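MgGH51 (Meripilus giganteus, PDB 6ZPV) hydrolyses the glycosidic bonds of terminal alpha-L-arabinofuranosyl groups, as a fungal arabinofuranosidase of glycoside hydrolase family GH51. Local coordinates at residues G32-Q44 and F195-L209. Numbering follows the deposited sequence. Where two conformers were deposited one is given.
Sequences GLYAELLQNRAFQ and FSLFPPTFKNRPNGL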
ATOM      1  N   GLY A  32      -4.659   7.600  -2.277  1.00 10.96           N
ATOM      2  CA  GLY A  32      -5.069   6.197  -2.121  1.00 10.82           C
ATOM      3  C   GLY A  32      -5.394   5.855  -0.699  1.00 10.82           C
ATOM      4  O   GLY A  32      -6.417   6.283  -0.129  1.00 10.97           O
ATOM      5  N   LEU A  33      -4.521   5.057  -0.086  1.00 10.39           N
ATOM      6  CA  LEU A  33      -4.756   4.614   1.330  1.00 10.54           C
ATOM      7  C   LEU A  33      -4.803   5.816   2.284  1.00 10.20           C
ATOM      8  O   LEU A  33      -5.539   5.767   3.269  1.00 11.15           O
ATOM      9  CB  LEU A  33      -3.682   3.597   1.691  1.00 10.93           C
ATOM     10  CG  LEU A  33      -3.766   3.022   3.101  1.00 11.04           C
ATOM     11  CD1 LEU A  33      -5.030   2.199   3.286  1.00 12.50           C
ATOM     12  CD2 LEU A  33      -2.547   2.139   3.335  1.00 12.81           C
ATOM     13  N   TYR A  34      -3.985   6.833   2.054  1.00 10.09           N
ATOM     14  CA  TYR A  34      -4.006   8.032   2.909  1.00 10.17           C
ATOM     15  C   TYR A  34      -5.254   8.848   2.596  1.00  9.73           C
ATOM     16  O   TYR A  34      -5.501   9.146   1.438  1.00 11.31           O
ATOM     17  CB  TYR A  34      -2.708   8.810   2.697  1.00 11.18           C
ATOM     18  CG  TYR A  34      -2.526  10.041   3.554  1.00 10.55           C
ATOM     19  CD1 TYR A  34      -2.753  10.021   4.926  1.00 10.75           C
ATOM     20  CD2 TYR A  34      -2.072  11.213   2.981  1.00 11.02           C
ATOM     21  CE1 TYR A  34      -2.537  11.158   5.687  1.00 10.31           C
ATOM     22  CE2 TYR A  34      -1.852  12.345   3.764  1.00 10.81           C
ATOM     23  CZ  TYR A  34      -2.104  12.337   5.115  1.00 10.46           C
ATOM     24  OH  TYR A  34      -1.856  13.492   5.848  1.00 10.84           O
ATOM     25  N   ALA A  35      -6.037   9.223   3.616  1.00 10.25           N
ATOM     26  CA  ALA A  35      -7.416   9.727   3.329  1.00 11.12           C
ATOM     27  C   ALA A  35      -7.490  11.166   2.829  1.00 11.32           C
ATOM     28  O   ALA A  35      -8.581  11.584   2.431  1.00 11.49           O
ATOM     29  CB  ALA A  35      -8.262   9.576   4.577  1.00 11.53           C
ATOM     30  N   GLU A  36      -6.398  11.928   2.858  1.00 10.35           N
ATOM     31  CA  GLU A  36      -6.425  13.313   2.391  1.00 10.87           C
ATOM     32  C   GLU A  36      -7.050  13.408   1.016  1.00 11.03           C
ATOM     33  O   GLU A  36      -6.673  12.647   0.068  1.00 11.49           O
ATOM     34  CB  GLU A  36      -4.989  13.849   2.346  1.00 11.15           C
ATOM     35  CG  GLU A  36      -4.833  15.180   1.650  1.00 10.75           C
ATOM     36  CD  GLU A  36      -5.513  16.344   2.391  1.00 11.00           C
ATOM     37  OE1 GLU A  36      -5.093  16.585   3.565  1.00 11.15           O
ATOM     38  OE2 GLU A  36      -6.440  16.954   1.840  1.00 11.51           O
ATOM     39  N   LEU A  37      -7.914  14.380   0.787  1.00 10.82           N
ATOM     40  CA  LEU A  37      -8.650  14.532  -0.473  1.00 11.51           C
ATOM     41  C   LEU A  37      -8.081  15.591  -1.395  1.00 11.28           C
ATOM     42  O   LEU A  37      -8.446  15.577  -2.601  1.00 11.90           O
ATOM     43  CB  LEU A  37     -10.118  14.897  -0.126  1.00 11.81           C
ATOM     44  CG  LEU A  37     -10.848  13.806   0.616  1.00 12.11           C
ATOM     45  CD1 LEU A  37     -12.188  14.275   1.145  1.00 12.78           C
ATOM     46  CD2 LEU A  37     -11.008  12.568  -0.246  1.00 14.17           C
ATOM     47  N   LEU A  38      -7.277  16.513  -0.902  1.00 10.89           N
ATOM     48  CA  LEU A  38      -6.734  17.579  -1.724  1.00 11.50           C
ATOM     49  C   LEU A  38      -5.386  17.164  -2.319  1.00 10.91           C
ATOM     50  O   LEU A  38      -4.511  16.721  -1.571  1.00 11.89           O
ATOM     51  CB  LEU A  38      -6.570  18.888  -0.961  1.00 11.55           C
ATOM     52  CG  LEU A  38      -7.793  19.344  -0.182  1.00 11.23           C
ATOM     53  CD1 LEU A  38      -7.536  20.670   0.481  1.00 12.30           C
ATOM     54  CD2 LEU A  38      -9.028  19.427  -1.053  1.00 11.79           C
ATOM     55  N   GLN A  39      -5.213  17.312  -3.607  1.00 11.28           N
ATOM     56  CA  GLN A  39      -3.955  17.001  -4.301  1.00 11.29           C
ATOM     57  C   GLN A  39      -3.068  18.255  -4.243  1.00 11.32           C
ATOM     58  O   GLN A  39      -3.549  19.365  -4.361  1.00 11.85           O
ATOM     59  CB  GLN A  39      -4.213  16.490  -5.701  1.00 11.68           C
ATOM     60  CG  GLN A  39      -2.968  16.180  -6.470  1.00 13.12           C
ATOM     61  CD  GLN A  39      -3.181  15.495  -7.797  1.00 14.66           C
ATOM     62  OE1 GLN A  39      -4.340  15.472  -8.382  1.00 16.68           O
ATOM     63  NE2 GLN A  39      -2.135  15.003  -8.355  1.00 15.31           N
ATOM     64  N   ASN A  40      -1.768  18.065  -4.069  1.00 11.49           N
ATOM     65  CA  ASN A  40      -0.840  19.203  -4.023  1.00 11.71           C
ATOM     66  C   ASN A  40      -1.284  20.184  -2.913  1.00 11.39           C
ATOM     67  O   ASN A  40      -1.347  21.420  -3.126  1.00 11.37           O
ATOM     68  CB  ASN A  40      -0.711  19.867  -5.408  1.00 12.55           C
ATOM     69  CG  ASN A  40       0.328  20.964  -5.492  1.00 11.70           C
ATOM     70  OD1 ASN A  40       1.317  20.964  -4.719  1.00 12.10           O
ATOM     71  ND2 ASN A  40       0.162  21.862  -6.479  1.00 12.73           N
ATOM     72  N   ARG A  41      -1.594  19.636  -1.749  1.00 10.77           N
ATOM     73  CA  ARG A  41      -2.269  20.383  -0.682  1.00 11.05           C
ATOM     74  C   ARG A  41      -1.435  21.500  -0.074  1.00 11.05           C
ATOM     75  O   ARG A  41      -1.981  22.443   0.494  1.00 11.53           O
ATOM     76  CB  ARG A  41      -2.743  19.446   0.408  1.00 11.14           C
ATOM     77  CG  ARG A  41      -1.646  18.842   1.285  1.00 11.33           C
ATOM     78  CD  ARG A  41      -2.202  17.897   2.337  1.00 10.66           C
ATOM     79  NE  ARG A  41      -1.165  17.317   3.129  1.00 10.93           N
ATOM     80  CZ  ARG A  41      -1.323  16.335   4.000  1.00 10.95           C
ATOM     81  NH1 ARG A  41      -2.533  15.861   4.276  1.00 11.20           N
ATOM     82  NH2 ARG A  41      -0.282  15.812   4.643  1.00 11.14           N
ATOM     83  N   ALA A  42      -0.111  21.352  -0.138  1.00 10.97           N
ATOM     84  CA  ALA A  42       0.795  22.298   0.541  1.00 11.31           C
ATOM     85  C   ALA A  42       1.941  22.698  -0.369  1.00 11.34           C
ATOM     86  O   ALA A  42       2.949  23.242   0.105  1.00 11.16           O
ATOM     87  CB  ALA A  42       1.295  21.699   1.836  1.00 11.01           C
ATOM     88  N   PHE A  43       1.790  22.522  -1.682  1.00 11.08           N
ATOM     89  CA  PHE A  43       2.756  23.019  -2.671  1.00 11.02           C
ATOM     90  C   PHE A  43       4.143  22.440  -2.360  1.00 11.62           C
ATOM     91  O   PHE A  43       5.171  23.092  -2.604  1.00 11.68           O
ATOM     92  CB  PHE A  43       2.751  24.552  -2.722  1.00 12.30           C
ATOM     93  CG  PHE A  43       1.327  25.066  -2.863  1.00 12.56           C
ATOM     94  CD1 PHE A  43       0.632  24.971  -4.040  1.00 13.50           C
ATOM     95  CD2 PHE A  43       0.638  25.502  -1.747  1.00 12.29           C
ATOM     96  CE1 PHE A  43      -0.722  25.285  -4.101  1.00 14.54           C
ATOM     97  CE2 PHE A  43      -0.698  25.805  -1.807  1.00 14.52           C
ATOM     98  CZ  PHE A  43      -1.373  25.692  -2.960  1.00 15.24           C
ATOM     99  N   GLN A  44       4.197  21.196  -1.891  1.00 10.97           N
ATOM    100  CA  GLN A  44       5.499  20.652  -1.530  1.00 10.72           C
ATOM    101  C   GLN A  44       6.283  20.253  -2.787  1.00 11.74           C
ATOM    102  O   GLN A  44       5.763  19.639  -3.728  1.00 11.69           O
ATOM    103  CB  GLN A  44       5.319  19.372  -0.703  1.00 10.71           C
ATOM    104  CG  GLN A  44       4.874  19.678   0.725  1.00 10.82           C
ATOM    105  CD  GLN A  44       4.236  18.455   1.390  1.00 10.51           C
ATOM    106  OE1 GLN A  44       3.146  18.016   0.963  1.00 11.32           O
ATOM    107  NE2 GLN A  44       4.892  17.858   2.402  1.00 10.89           N
ATOM    108  N   PHE A 195      -3.142  23.411   3.133  1.00 11.62           N
ATOM    109  CA  PHE A 195      -4.569  23.040   3.056  1.00 11.36           C
ATOM    110  C   PHE A 195      -4.761  21.582   3.389  1.00 11.00           C
ATOM    111  O   PHE A 195      -3.876  20.755   3.157  1.00 11.35           O
ATOM    112  CB  PHE A 195      -5.064  23.257   1.628  1.00 11.44           C
ATOM    113  CG  PHE A 195      -5.087  24.681   1.131  1.00 10.80           C
ATOM    114  CD1 PHE A 195      -6.236  25.459   1.292  1.00 11.74           C
ATOM    115  CD2 PHE A 195      -4.030  25.245   0.446  1.00 12.05           C
ATOM    116  CE1 PHE A 195      -6.343  26.747   0.764  1.00 11.91           C
ATOM    117  CE2 PHE A 195      -4.127  26.543  -0.074  1.00 12.78           C
ATOM    118  CZ  PHE A 195      -5.266  27.287   0.087  1.00 12.36           C
ATOM    119  N   SER A 196      -5.975  21.238   3.819  1.00 11.50           N
ATOM    120  CA  SER A 196      -6.302  19.828   4.034  1.00 11.76           C
ATOM    121  C   SER A 196      -7.817  19.609   4.010  1.00 11.17           C
ATOM    122  O   SER A 196      -8.565  20.447   4.548  1.00 11.90           O
ATOM    123  CB  SER A 196      -5.740  19.349   5.369  1.00 11.99           C
ATOM    124  OG  SER A 196      -6.042  17.976   5.632  1.00 12.03           O
ATOM    125  N   LEU A 197      -8.259  18.493   3.454  1.00 10.93           N
ATOM    126  CA  LEU A 197      -9.634  18.064   3.553  1.00 11.16           C
ATOM    127  C   LEU A 197      -9.674  16.562   3.783  1.00 10.98           C
ATOM    128  O   LEU A 197      -9.182  15.805   2.933  1.00 11.56           O
ATOM    129  CB  LEU A 197     -10.440  18.425   2.290  1.00 12.07           C
ATOM    130  CG  LEU A 197     -11.923  18.076   2.354  1.00 12.45           C
ATOM    131  CD1 LEU A 197     -12.689  18.966   3.296  1.00 13.30           C
ATOM    132  CD2 LEU A 197     -12.571  18.106   0.981  1.00 13.12           C
ATOM    133  N   PHE A 198     -10.239  16.156   4.907  1.00 11.47           N
ATOM    134  CA  PHE A 198     -10.372  14.728   5.240  1.00 11.43           C
ATOM    135  C   PHE A 198     -11.811  14.297   5.325  1.00 11.44           C
ATOM    136  O   PHE A 198     -12.643  15.026   5.902  1.00 12.74           O
ATOM    137  CB  PHE A 198      -9.705  14.376   6.586  1.00 11.86           C
ATOM    138  CG  PHE A 198      -8.261  13.968   6.490  1.00 11.27           C
ATOM    139  CD1 PHE A 198      -7.288  14.863   6.075  1.00 12.30           C
ATOM    140  CD2 PHE A 198      -7.847  12.701   6.785  1.00 12.04           C
ATOM    141  CE1 PHE A 198      -5.965  14.475   5.969  1.00 12.37           C
ATOM    142  CE2 PHE A 198      -6.539  12.293   6.685  1.00 12.16           C
ATOM    143  CZ  PHE A 198      -5.598  13.228   6.282  1.00 11.74           C
ATOM    144  N   PRO A 199     -12.142  13.103   4.827  1.00 11.42           N
ATOM    145  CA  PRO A 199     -13.397  12.438   5.149  1.00 12.14           C
ATOM    146  C   PRO A 199     -13.277  11.750   6.494  1.00 12.08           C
ATOM    147  O   PRO A 199     -12.188  11.736   7.086  1.00 12.56           O
ATOM    148  CB  PRO A 199     -13.472  11.389   4.016  1.00 12.55           C
ATOM    149  CG  PRO A 199     -12.017  10.910   3.918  1.00 12.41           C
ATOM    150  CD  PRO A 199     -11.189  12.160   4.187  1.00 11.81           C
ATOM    151  N   PRO A 200     -14.329  11.073   6.997  1.00 13.47           N
ATOM    152  CA  PRO A 200     -14.146  10.172   8.110  1.00 14.24           C
ATOM    153  C   PRO A 200     -13.042   9.169   7.780  1.00 14.01           C
ATOM    154  O   PRO A 200     -12.976   8.692   6.637  1.00 15.10           O
ATOM    155  CB  PRO A 200     -15.567   9.497   8.264  1.00 15.69           C
ATOM    156  CG  PRO A 200     -16.502  10.509   7.654  1.00 16.64           C
ATOM    157  CD  PRO A 200     -15.730  11.090   6.486  1.00 14.90           C
ATOM    158  N   THR A 201     -12.268   8.736   8.758  1.00 13.42           N
ATOM    159  CA  THR A 201     -11.145   7.835   8.522  1.00 12.81           C
ATOM    160  C   THR A 201     -11.369   6.450   9.118  1.00 12.65           C
ATOM    161  O   THR A 201     -12.166   6.282  10.051  1.00 13.46           O
ATOM    162  CB  THR A 201      -9.866   8.471   9.052  1.00 12.91           C
ATOM    163  OG1 THR A 201     -10.044   8.732  10.434  1.00 14.39           O
ATOM    164  CG2 THR A 201      -9.435   9.684   8.270  1.00 13.84           C
ATOM    165  N   PHE A 202     -10.610   5.491   8.642  1.00 12.65           N
ATOM    166  CA  PHE A 202     -10.589   4.131   9.239  1.00 12.77           C
ATOM    167  C   PHE A 202     -10.280   4.241  10.723  1.00 12.47           C
ATOM    168  O   PHE A 202      -9.300   4.903  11.127  1.00 12.46           O
ATOM    169  CB  PHE A 202      -9.540   3.328   8.482  1.00 12.47           C
ATOM    170  CG  PHE A 202      -9.426   1.891   8.890  1.00 12.00           C
ATOM    171  CD1 PHE A 202     -10.460   0.985   8.679  1.00 13.40           C
ATOM    172  CD2 PHE A 202      -8.273   1.406   9.509  1.00 13.27           C
ATOM    173  CE1 PHE A 202     -10.328  -0.349   9.016  1.00 13.92           C
ATOM    174  CE2 PHE A 202      -8.180   0.071   9.834  1.00 13.73           C
ATOM    175  CZ  PHE A 202      -9.192  -0.810   9.615  1.00 15.10           C
ATOM    176  N   LYS A 203     -11.098   3.620  11.546  1.00 12.86           N
ATOM    177  CA  LYS A 203     -10.955   3.600  13.013  1.00 13.93           C
ATOM    178  C   LYS A 203     -10.911   5.018  13.582  1.00 13.92           C
ATOM    179  O   LYS A 203     -10.440   5.218  14.704  1.00 14.87           O
ATOM    180  CB  LYS A 203      -9.738   2.776  13.443  1.00 14.96           C
ATOM    181  CG  LYS A 203      -9.840   1.336  13.015  1.00 19.52           C
ATOM    182  CD  LYS A 203     -10.872   0.510  13.628  1.00 26.30           C
ATOM    183  CE  LYS A 203     -10.636  -0.953  13.257  1.00 28.39           C
ATOM    184  NZ  LYS A 203     -11.858  -1.716  13.519  1.00 41.27           N
ATOM    185  N   ASN A 204     -11.443   6.003  12.846  1.00 13.35           N
ATOM    186  CA  ASN A 204     -11.470   7.412  13.323  0.50 14.22           C
ATOM    187  C   ASN A 204     -10.076   7.881  13.751  1.00 14.06           C
ATOM    188  O   ASN A 204      -9.968   8.781  14.598  1.00 17.36           O
ATOM    189  CB  ASN A 204     -12.513   7.676  14.410  0.50 15.55           C
ATOM    190  CG  ASN A 204     -13.878   7.254  13.929  0.50 15.27           C
ATOM    191  OD1 ASN A 204     -14.333   7.632  12.840  0.50 17.74           O
ATOM    192  ND2 ASN A 204     -14.536   6.447  14.728  0.50 19.78           N
ATOM    193  N   ARG A 205      -9.035   7.432  13.070  1.00 13.19           N
ATOM    194  CA  ARG A 205      -7.706   7.906  13.418  1.00 13.97           C
ATOM    195  C   ARG A 205      -7.454   9.282  12.826  1.00 13.90           C
ATOM    196  O   ARG A 205      -7.728   9.532  11.640  1.00 14.26           O
ATOM    197  CB  ARG A 205      -6.589   6.982  12.886  1.00 14.13           C
ATOM    198  CG  ARG A 205      -6.671   5.548  13.456  1.00 14.40           C
ATOM    199  CD  ARG A 205      -6.792   5.532  14.982  1.00 16.80           C
ATOM    200  NE  ARG A 205      -6.806   4.204  15.485  1.00 16.66           N
ATOM    201  CZ  ARG A 205      -7.166   3.875  16.705  1.00 21.28           C
ATOM    202  NH1 ARG A 205      -7.600   4.823  17.533  1.00 27.36           N
ATOM    203  NH2 ARG A 205      -7.229   2.591  17.049  1.00 21.83           N
ATOM    204  N   PRO A 206      -6.941  10.234  13.639  1.00 14.74           N
ATOM    205  CA  PRO A 206      -6.507  11.476  13.122  1.00 17.14           C
ATOM    206  C   PRO A 206      -5.384  11.191  12.105  1.00 14.45           C
ATOM    207  O   PRO A 206      -4.511  10.355  12.237  1.00 16.78           O
ATOM    208  CB  PRO A 206      -6.020  12.258  14.316  1.00 20.59           C
ATOM    209  CG  PRO A 206      -6.556  11.640  15.457  1.00 24.79           C
ATOM    210  CD  PRO A 206      -6.740  10.186  15.074  1.00 17.66           C
ATOM    211  N   ASN A 207      -5.437  11.946  11.086  1.00 13.71           N
ATOM    212  CA  ASN A 207      -4.498  11.877   9.980  1.00 12.06           C
ATOM    213  C   ASN A 207      -4.466  10.480   9.343  1.00 11.39           C
ATOM    214  O   ASN A 207      -3.406  10.039   8.864  1.00 13.05           O
ATOM    215  CB  ASN A 207      -3.084  12.362  10.372  1.00 11.62           C
ATOM    216  CG  ASN A 207      -2.271  12.678   9.151  1.00 10.86           C
ATOM    217  OD1 ASN A 207      -2.795  13.376   8.240  1.00 11.70           O
ATOM    218  ND2 ASN A 207      -1.016  12.200   9.091  1.00 11.08           N
ATOM    219  N   GLY A 208      -5.615   9.797   9.345  1.00 11.93           N
ATOM    220  CA  GLY A 208      -5.655   8.370   9.025  1.00 13.06           C
ATOM    221  C   GLY A 208      -6.062   8.077   7.575  1.00 10.91           C
ATOM    222  O   GLY A 208      -5.776   8.856   6.627  1.00 11.29           O
ATOM    223  N   LEU A 209      -6.647   6.910   7.417  1.00 10.82           N
ATOM    224  CA  LEU A 209      -6.673   6.183   6.132  1.00 10.94           C
ATOM    225  C   LEU A 209      -8.095   6.100   5.553  1.00 11.19           C
ATOM    226  O   LEU A 209      -9.105   6.149   6.294  1.00 11.94           O
ATOM    227  CB  LEU A 209      -6.039   4.822   6.307  1.00 11.46           C
ATOM    228  CG  LEU A 209      -4.673   4.826   6.987  1.00 12.29           C
ATOM    229  CD1 LEU A 209      -4.108   3.422   7.011  1.00 13.06           C
ATOM    230  CD2 LEU A 209      -3.691   5.774   6.325  1.00 12.16           C
TER
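Glu-36, in the loop after helix 29-33, meets Ser-196 and Leu-197 at the end of strand 189-198, and its carboxylate gathers four donors. Its CB lies 3.8 Å from CE1 of Phe-198; CG stands anti to the backbone N (chi1 170°), and a bend at chi2 turns CD toward the strand backbone. OE1 accepts the Ser-196 hydroxyl on its syn lone pair, OG to OE1 2.7 Å, and Arg-41 NH1 on its anti side in a salt bridge. OE2 accepts a nearly straight hydrogen bond from the N-H of Leu-197 (N to OE2 2.9 Å, 174°) and, on its anti lone pair, the N-H of Leu-38. End-on, Arg-41 also grips Tyr-34 OH with NH1 and NH2, while that hydroxyl donates to a lone pair of Asn-207 OD1, 2.6 Å away. Phe-198 turns its ring edge toward the Tyr-34 face in an offset T-shaped stack, planes at 77°. A glutamine in place of Glu-36 would probably leave the Arg-41 guanidinium without its countercharge and turn an NH2 toward two of the four donors. The contact thus joins a beta-sandwich strand to the loop beside the parallel-stranded barrel, through a buried Glu-36 and Arg-41 pair whose charges probably offset each other.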